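Local coordinates for translation initiation factor eif-2b-like protein (PDB 4ZEO) that forms the delta subunit of eIF2B, the guanine nucleotide exchange factor of eIF2, and probably takes part in translation initiation within that complex's regulatory subcomplex, at residues S347-A352 with M379-A384; S353-G358 with A386-L391; T285-G290 with T312-P317. All blocks are in the same frame, centred on the assembly; numbering follows the deposited sequence.

Contact 1. Residues S347-A352 with M379-A384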
loop_
_atom_site.group_PDB
_atom_site.type_symbol
_atom_site.label_atom_id
_atom_site.label_comp_id
_atom_site.label_asym_id
_atom_site.label_seq_id
_atom_site.Cartn_x
_atom_site.Cartn_y
_atom_site.Cartn_z
ATOM N N SER A 347 21.120 -3.311 20.079
ATOM C CA SER A 347 21.017 -4.689 20.553
ATOM C C SER A 347 20.069 -5.533 19.671
ATOM O O SER A 347 20.373 -6.673 19.325
ATOM C CB SER A 347 20.523 -4.697 21.995
ATOM O OG SER A 347 21.379 -3.926 22.821
ATOM N N LYS A 348 18.900 -4.978 19.367
ATOM C CA LYS A 348 17.818 -5.683 18.671
ATOM C C LYS A 348 18.134 -6.002 17.200
ATOM O O LYS A 348 17.511 -6.894 16.614
ATOM C CB LYS A 348 16.519 -4.871 18.748
ATOM C CG LYS A 348 16.135 -4.446 20.152
ATOM C CD LYS A 348 16.062 -5.584 21.124
ATOM C CE LYS A 348 15.470 -5.112 22.451
ATOM N NZ LYS A 348 14.696 -3.849 22.295
ATOM N N VAL A 349 18.979 -5.186 16.569
ATOM C CA VAL A 349 19.315 -5.394 15.158
ATOM C C VAL A 349 20.791 -5.759 14.915
ATOM O O VAL A 349 21.594 -4.902 14.573
ATOM C CB VAL A 349 18.986 -4.135 14.326
ATOM C CG1 VAL A 349 18.830 -4.501 12.884
ATOM C CG2 VAL A 349 17.719 -3.503 14.812
ATOM N N PRO A 350 21.144 -7.045 15.023
ATOM C CA PRO A 350 22.539 -7.461 14.807
ATOM C C PRO A 350 22.878 -7.455 13.320
ATOM O O PRO A 350 21.965 -7.374 12.496
ATOM C CB PRO A 350 22.572 -8.896 15.336
ATOM C CG PRO A 350 21.231 -9.097 16.029
ATOM C CD PRO A 350 20.281 -8.197 15.318
ATOM N N ALA A 351 24.153 -7.597 12.972
ATOM C CA ALA A 351 24.566 -7.597 11.572
ATOM C C ALA A 351 23.965 -8.774 10.798
ATOM O O ALA A 351 23.524 -8.617 9.668
ATOM C CB ALA A 351 26.079 -7.640 11.478
ATOM N N ALA A 352 23.920 -9.947 11.423
ATOM C CA ALA A 352 23.439 -11.154 10.751
ATOM C C ALA A 352 21.934 -11.149 10.438
ATOM O O ALA A 352 21.487 -11.880 9.563
ATOM C CB ALA A 352 23.796 -12.368 11.552
ATOM N N MET A 379 17.993 2.918 9.908
ATOM C CA MET A 379 19.287 3.533 10.184
ATOM C C MET A 379 20.172 2.655 11.076
ATOM O O MET A 379 21.372 2.503 10.822
ATOM C CB MET A 379 19.103 4.901 10.836
ATOM C CG MET A 379 18.612 5.988 9.869
ATOM S SD MET A 379 18.555 7.654 10.577
ATOM C CE MET A 379 17.174 7.483 11.694
ATOM N N ALA A 380 19.574 2.081 12.117
ATOM C CA ALA A 380 20.304 1.218 13.048
ATOM C C ALA A 380 20.836 -0.032 12.351
ATOM O O ALA A 380 21.958 -0.459 12.583
ATOM C CB ALA A 380 19.410 0.835 14.230
ATOM N N ALA A 381 20.008 -0.613 11.494
ATOM C CA ALA A 381 20.374 -1.798 10.745
ATOM C C ALA A 381 21.484 -1.507 9.716
ATOM O O ALA A 381 22.466 -2.264 9.615
ATOM C CB ALA A 381 19.145 -2.363 10.080
ATOM N N THR A 382 21.368 -0.379 9.017
ATOM C CA THR A 382 22.354 -0.004 8.018
ATOM C C THR A 382 23.716 0.150 8.688
ATOM O O THR A 382 24.740 -0.252 8.108
ATOM C CB THR A 382 21.972 1.314 7.264
ATOM O OG1 THR A 382 20.754 1.120 6.554
ATOM C CG2 THR A 382 23.049 1.738 6.245
ATOM N N ASN A 383 23.728 0.662 9.919
ATOM C CA ASN A 383 24.991 0.826 10.637
ATOM C C ASN A 383 25.606 -0.461 11.146
ATOM O O ASN A 383 26.823 -0.581 11.234
ATOM C CB ASN A 383 24.825 1.747 11.854
ATOM C CG ASN A 383 25.025 3.205 11.532
ATOM O OD1 ASN A 383 24.103 3.910 11.122
ATOM N ND2 ASN A 383 26.255 3.675 11.733
ATOM N N ALA A 384 24.753 -1.416 11.470
ATOM C CA ALA A 384 25.172 -2.752 11.861
ATOM C C ALA A 384 25.698 -3.600 10.684
ATOM O O ALA A 384 26.404 -4.576 10.896
ATOM C CB ALA A 384 23.992 -3.469 12.545
#
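Val349, Pro350 and Ala351 meet Ala381 and Ala384 in a small apolar contact between a loop and a helix. No hydrogen bond crosses it. It lies where the chain leaves the short helix 345-348 on its way to strand 354-358 and brushes the C-terminal turn of helix 374-384. Val349 is the first residue after its helix to give up helical backbone angles, and its CB is directed toward helix 374-384. With CG1 anti to the backbone N (chi1 -159°), that methyl is laid against Ala381, with Val349 CG1 3.5 Å from Ala381 CB. This is the inner half of the contact, and both residues are buried. The outer half belongs to Ala384, the last residue of helix 374-384. Its CB is turned toward the loop, 3.5 Å from Val349 O. The same methyl reaches the next peptide, with Ala384 CB 4.2 Å from Pro350 C, while Pro350 directs its CB away from the helix. Ala351 then places its CB beside the carbonyl oxygen of Ala384, and here the loop and helix backbones draw together, the CA atoms of Ala351 and Ala384 being 4.9 Å apart. With only methyls on the helix side at Ala381 and Ala384, the loop can lie close to the helix backbone. The turn has a polar tie of its own, since Pro350 O accepts a hydrogen bond from Ser353 OG. Beneath the contact runs strand 354-358, where Val355 packs against both Val349 and Ala381, so loop and helix lie next to each other over one face of the parallel sheet.

Contact 2. Residues S353-G358 with A386-L391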
loop_
_atom_site.group_PDB
_atom_site.type_symbol
_atom_site.label_atom_id
_atom_site.label_comp_id
_atom_site.label_asym_id
_atom_site.label_seq_id
_atom_site.Cartn_x
_atom_site.Cartn_y
_atom_site.Cartn_z
ATOM N N SER A 353 21.154 -10.373 11.181
ATOM C CA SER A 353 19.697 -10.340 11.001
ATOM C C SER A 353 19.285 -9.709 9.659
ATOM O O SER A 353 20.065 -8.992 9.021
ATOM C CB SER A 353 19.010 -9.590 12.157
ATOM O OG SER A 353 19.171 -8.179 12.035
ATOM N N ASN A 354 18.051 -9.973 9.235
ATOM C CA ASN A 354 17.518 -9.278 8.073
ATOM C C ASN A 354 16.287 -8.455 8.442
ATOM O O ASN A 354 15.345 -8.964 9.038
ATOM C CB ASN A 354 17.151 -10.279 6.974
ATOM C CG ASN A 354 18.366 -10.792 6.225
ATOM O OD1 ASN A 354 18.959 -10.086 5.419
ATOM N ND2 ASN A 354 18.725 -12.041 6.481
ATOM N N VAL A 355 16.256 -7.203 8.008
ATOM C CA VAL A 355 15.162 -6.322 8.351
ATOM C C VAL A 355 14.208 -6.206 7.154
ATOM O O VAL A 355 14.630 -5.869 6.056
ATOM C CB VAL A 355 15.687 -4.925 8.742
ATOM C CG1 VAL A 355 14.545 -3.979 8.978
ATOM C CG2 VAL A 355 16.611 -4.994 9.963
ATOM N N PHE A 356 12.937 -6.526 7.372
ATOM C CA PHE A 356 11.907 -6.388 6.354
ATOM C C PHE A 356 10.966 -5.299 6.806
ATOM O O PHE A 356 10.417 -5.368 7.892
ATOM C CB PHE A 356 11.114 -7.681 6.131
ATOM C CG PHE A 356 11.852 -8.744 5.368
ATOM C CD1 PHE A 356 11.562 -8.992 4.041
ATOM C CD2 PHE A 356 12.817 -9.519 5.986
ATOM C CE1 PHE A 356 12.247 -9.992 3.336
ATOM C CE2 PHE A 356 13.509 -10.513 5.284
ATOM C CZ PHE A 356 13.225 -10.751 3.971
ATOM N N LEU A 357 10.782 -4.298 5.961
ATOM C CA LEU A 357 9.917 -3.169 6.255
ATOM C C LEU A 357 8.897 -2.916 5.147
ATOM O O LEU A 357 9.154 -3.191 3.971
ATOM C CB LEU A 357 10.781 -1.929 6.478
ATOM C CG LEU A 357 11.382 -1.534 7.840
ATOM C CD1 LEU A 357 11.149 -2.440 9.068
ATOM C CD2 LEU A 357 12.834 -1.023 7.727
ATOM N N GLY A 358 7.749 -2.372 5.533
ATOM C CA GLY A 358 6.718 -1.956 4.608
ATOM C C GLY A 358 6.370 -0.509 4.923
ATOM O O GLY A 358 6.656 -0.023 6.013
ATOM N N ALA A 386 23.445 -4.908 8.569
ATOM C CA ALA A 386 22.297 -5.745 8.302
ATOM C C ALA A 386 21.545 -5.308 7.034
ATOM O O ALA A 386 21.485 -4.117 6.719
ATOM C CB ALA A 386 21.363 -5.741 9.510
ATOM N N LYS A 387 20.971 -6.272 6.313
ATOM C CA LYS A 387 20.191 -5.961 5.130
ATOM C C LYS A 387 18.849 -5.310 5.492
ATOM O O LYS A 387 18.147 -5.748 6.414
ATOM C CB LYS A 387 19.942 -7.230 4.306
ATOM C CG LYS A 387 20.862 -7.390 3.116
ATOM C CD LYS A 387 20.407 -8.517 2.173
ATOM C CE LYS A 387 20.652 -9.899 2.727
ATOM N NZ LYS A 387 22.104 -10.243 2.646
ATOM N N VAL A 388 18.473 -4.276 4.749
ATOM C CA VAL A 388 17.183 -3.647 4.972
ATOM C C VAL A 388 16.398 -3.808 3.681
ATOM O O VAL A 388 16.745 -3.236 2.648
ATOM C CB VAL A 388 17.312 -2.157 5.397
ATOM C CG1 VAL A 388 15.927 -1.477 5.516
ATOM C CG2 VAL A 388 18.071 -2.043 6.712
ATOM N N ILE A 389 15.366 -4.641 3.743
ATOM C CA ILE A 389 14.529 -4.947 2.589
ATOM C C ILE A 389 13.186 -4.321 2.756
ATOM O O ILE A 389 12.475 -4.576 3.746
ATOM C CB ILE A 389 14.352 -6.466 2.390
ATOM C CG1 ILE A 389 15.730 -7.132 2.369
ATOM C CG2 ILE A 389 13.611 -6.774 1.092
ATOM C CD1 ILE A 389 15.699 -8.580 1.948
ATOM N N VAL A 390 12.831 -3.499 1.776
ATOM C CA VAL A 390 11.546 -2.825 1.789
ATOM C C VAL A 390 10.623 -3.481 0.777
ATOM O O VAL A 390 11.011 -3.711 -0.370
ATOM C CB VAL A 390 11.684 -1.328 1.476
ATOM C CG1 VAL A 390 10.300 -0.697 1.229
ATOM C CG2 VAL A 390 12.445 -0.620 2.589
ATOM N N LEU A 391 9.414 -3.801 1.228
ATOM C CA LEU A 391 8.377 -4.444 0.405
ATOM C C LEU A 391 7.300 -3.437 0.044
ATOM O O LEU A 391 6.706 -2.805 0.927
ATOM C CB LEU A 391 7.750 -5.611 1.143
ATOM C CG LEU A 391 8.711 -6.619 1.783
ATOM C CD1 LEU A 391 7.951 -7.689 2.587
ATOM C CD2 LEU A 391 9.588 -7.258 0.705
HETATM O O HOH W 1 21.891 -9.146 7.081
#
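Val355 O accepts the shortest hydrogen bond between these two parallel strands, from Ile389 N at 2.7 Å and almost straight at 174°. The CA-H of Val388 approaches the same oxygen. The ladder alternates from there: Val355 N gives to Lys387 O, Leu357 N to Ile389 O, and Leu391 N to Leu357 O. Toward Ser353 and Ala386 the chains spread, and Ser353 O is 3.9 Å from Lys387 N; a water bridges the two, accepting from Lys387 N and probably donating to Ser353 O. Side chains pair on both faces. On one, Phe356 and Ile389 run side by side and point the same way, with Ile389 CB 4.1 Å above the ring plane, displaced toward the rim, and its CD1 3.9 Å from Phe356 CZ. Leu391 meets the same ring at its edge, through CD1, and packs on Leu294 and Thr298 of helix 293-304. Also on this face, Asn354 and Lys387 lie alongside each other, the amide OD1 against the aliphatic part of the lysine. On the other face Leu357 CD2 comes within 3.8 Å of Val388 CG1, and helix 374-384 covers this side through Val377 and Ala381. Buried peptide groups thus find partners in the neighbouring backbone while mostly hydrocarbon side chains line both faces, the chemistry of an interior pair of strands in an alpha/beta core; water links the chains at Ser353 and Lys387, where no direct bond joins them.

Contact 3. Residues T285-G290 with T312-P317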
loop_
_atom_site.group_PDB
_atom_site.type_symbol
_atom_site.label_atom_id
_atom_site.label_comp_id
_atom_site.label_asym_id
_atom_site.label_seq_id
_atom_site.Cartn_x
_atom_site.Cartn_y
_atom_site.Cartn_z
ATOM N N THR A 285 17.282 -14.796 11.189
ATOM C CA THR A 285 16.582 -13.959 12.137
ATOM C C THR A 285 16.097 -12.742 11.405
ATOM O O THR A 285 16.852 -12.048 10.751
ATOM C CB THR A 285 17.436 -13.553 13.339
ATOM O OG1 THR A 285 17.972 -14.731 13.968
ATOM C CG2 THR A 285 16.568 -12.812 14.341
ATOM N N ILE A 286 14.810 -12.504 11.505
ATOM C CA ILE A 286 14.166 -11.409 10.809
ATOM C C ILE A 286 13.750 -10.333 11.790
ATOM O O ILE A 286 13.227 -10.647 12.859
ATOM C CB ILE A 286 12.908 -11.879 10.036
ATOM C CG1 ILE A 286 13.212 -13.150 9.229
ATOM C CG2 ILE A 286 12.389 -10.765 9.169
ATOM C CD1 ILE A 286 14.086 -12.901 8.030
ATOM N N VAL A 287 13.987 -9.076 11.427
ATOM C CA VAL A 287 13.538 -7.956 12.232
ATOM C C VAL A 287 12.488 -7.152 11.465
ATOM O O VAL A 287 12.600 -6.935 10.257
ATOM C CB VAL A 287 14.709 -7.037 12.638
ATOM C CG1 VAL A 287 14.193 -5.900 13.529
ATOM C CG2 VAL A 287 15.803 -7.848 13.364
ATOM N N THR A 288 11.413 -6.770 12.139
ATOM C CA THR A 288 10.468 -5.874 11.502
ATOM C C THR A 288 9.901 -4.926 12.548
ATOM O O THR A 288 10.143 -5.107 13.757
ATOM C CB THR A 288 9.354 -6.634 10.752
ATOM O OG1 THR A 288 8.716 -5.727 9.846
ATOM C CG2 THR A 288 8.325 -7.225 11.720
ATOM N N TYR A 289 9.208 -3.889 12.072
ATOM C CA TYR A 289 8.676 -2.829 12.928
ATOM C C TYR A 289 7.172 -2.647 12.737
ATOM O O TYR A 289 6.702 -2.365 11.633
ATOM C CB TYR A 289 9.407 -1.523 12.632
ATOM C CG TYR A 289 8.962 -0.324 13.426
ATOM C CD1 TYR A 289 9.151 -0.266 14.805
ATOM C CD2 TYR A 289 8.347 0.755 12.800
ATOM C CE1 TYR A 289 8.757 0.840 15.538
ATOM C CE2 TYR A 289 7.944 1.861 13.521
ATOM C CZ TYR A 289 8.160 1.904 14.892
ATOM O OH TYR A 289 7.768 3.014 15.616
ATOM N N GLY A 290 6.425 -2.792 13.829
ATOM C CA GLY A 290 4.988 -2.657 13.803
ATOM C C GLY A 290 4.374 -3.765 12.986
ATOM O O GLY A 290 4.971 -4.829 12.817
ATOM N N THR A 312 11.932 -10.889 15.200
ATOM C CA THR A 312 11.929 -9.871 16.222
ATOM C C THR A 312 10.975 -8.794 15.766
ATOM O O THR A 312 11.107 -8.259 14.673
ATOM C CB THR A 312 13.345 -9.281 16.476
ATOM O OG1 THR A 312 14.171 -10.272 17.094
ATOM C CG2 THR A 312 13.276 -8.059 17.397
ATOM N N VAL A 313 9.979 -8.510 16.593
ATOM C CA VAL A 313 9.018 -7.471 16.273
ATOM C C VAL A 313 9.188 -6.293 17.204
ATOM O O VAL A 313 9.036 -6.410 18.418
ATOM C CB VAL A 313 7.568 -7.992 16.338
ATOM C CG1 VAL A 313 6.599 -6.889 15.951
ATOM C CG2 VAL A 313 7.403 -9.179 15.401
ATOM N N LEU A 314 9.515 -5.155 16.608
ATOM C CA LEU A 314 9.724 -3.924 17.341
ATOM C C LEU A 314 8.452 -3.095 17.198
ATOM O O LEU A 314 7.700 -3.304 16.240
ATOM C CB LEU A 314 10.941 -3.182 16.789
ATOM C CG LEU A 314 12.306 -3.892 16.802
ATOM C CD1 LEU A 314 13.315 -3.142 15.946
ATOM C CD2 LEU A 314 12.838 -4.006 18.198
ATOM N N ASP A 315 8.164 -2.192 18.139
ATOM C CA ASP A 315 6.914 -1.452 18.021
ATOM C C ASP A 315 7.013 0.009 18.404
ATOM O O ASP A 315 8.030 0.468 18.928
ATOM C CB ASP A 315 5.819 -2.096 18.877
ATOM C CG ASP A 315 4.475 -2.199 18.137
ATOM O OD1 ASP A 315 3.602 -2.930 18.638
ATOM O OD2 ASP A 315 4.284 -1.544 17.078
ATOM N N ASP A 316 5.946 0.736 18.087
ATOM C CA ASP A 316 5.713 2.088 18.567
ATOM C C ASP A 316 4.855 1.927 19.822
ATOM O O ASP A 316 3.761 1.372 19.742
ATOM C CB ASP A 316 5.002 2.918 17.487
ATOM C CG ASP A 316 4.778 4.377 17.882
ATOM O OD1 ASP A 316 4.618 4.701 19.076
ATOM O OD2 ASP A 316 4.715 5.212 16.965
ATOM N N PRO A 317 5.324 2.441 20.974
ATOM C CA PRO A 317 4.643 2.281 22.262
ATOM C C PRO A 317 3.243 2.888 22.256
ATOM O O PRO A 317 2.402 2.498 23.062
ATOM C CB PRO A 317 5.576 3.006 23.239
ATOM C CG PRO A 317 6.269 4.012 22.396
ATOM C CD PRO A 317 6.539 3.260 21.125
#
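Val287 and Leu314 mark the tightly packed part of this contact: Val287 CG1 is 3.8 Å from Leu314 CD1, on the face that also carries Tyr289. Four backbone hydrogen bonds hold the two parallel strands beside them. Thr312 N gives to Ile286 O at 2.7 Å, Thr288 N to Thr312 O, Leu314 N to Thr288 O, and Gly290 N to Leu314 O in a bond that is nearly straight at 178°. Tyr289 CG is anti to the backbone N (chi1 179°), and the ring lies beside Leu314 and Asp315. Leu314 CB meets the ring in plane at its edge, 4.0 Å from Tyr289 CD1, and CE1 passes the Asp315 carbonyl group. Farther out, Tyr289 OH comes beside Asp316 CB, but its hydrogen bond is with Ser372 O. Asp315 likewise turns its OD1 to Tyr338 OH, while OD2 comes 3.5 Å from Gly290 CA and accepts weak hydrogen bonds from Asp316 N and Gly322 N. The looser side is at Thr285, partly exposed, which reaches Thr312 only at 4.4 Å, from its CG2 to Thr312 OG1. At the other end Gly290 and Asp316 are partly exposed, and Gly290 adopts a positive phi (66°) as the chain leaves the strand. Strand 285-289, helix 293-304 and strand 310-314 make a beta-alpha-beta crossover, and the sheet's 3-2-1-4-5-6 strand order is that of a Rossmann-like fold.

Contacts 2 and 3 belong to one parallel sheet and meet where strands 354-358 and 285-289 are neighbours, their centres about 11 Å apart. Asn354 O lies 2.8 Å from Val287 N, and the side-chain oxygen Thr288 OG1 reaches Phe356 O at 2.6 Å, both probable hydrogen bonds. Contact 1 lies over the same sheet on one face, its centre about 10 Å from that of contact 2 and about 12 Å from that of contact 3. It leads into contact 2 along both chain paths, and Ala381 O probably accepts from Ala386 N across the turn (3.0 Å). Toward contact 3 it offers packing, with Lys348 CB 3.8 Å from Leu314 CD2.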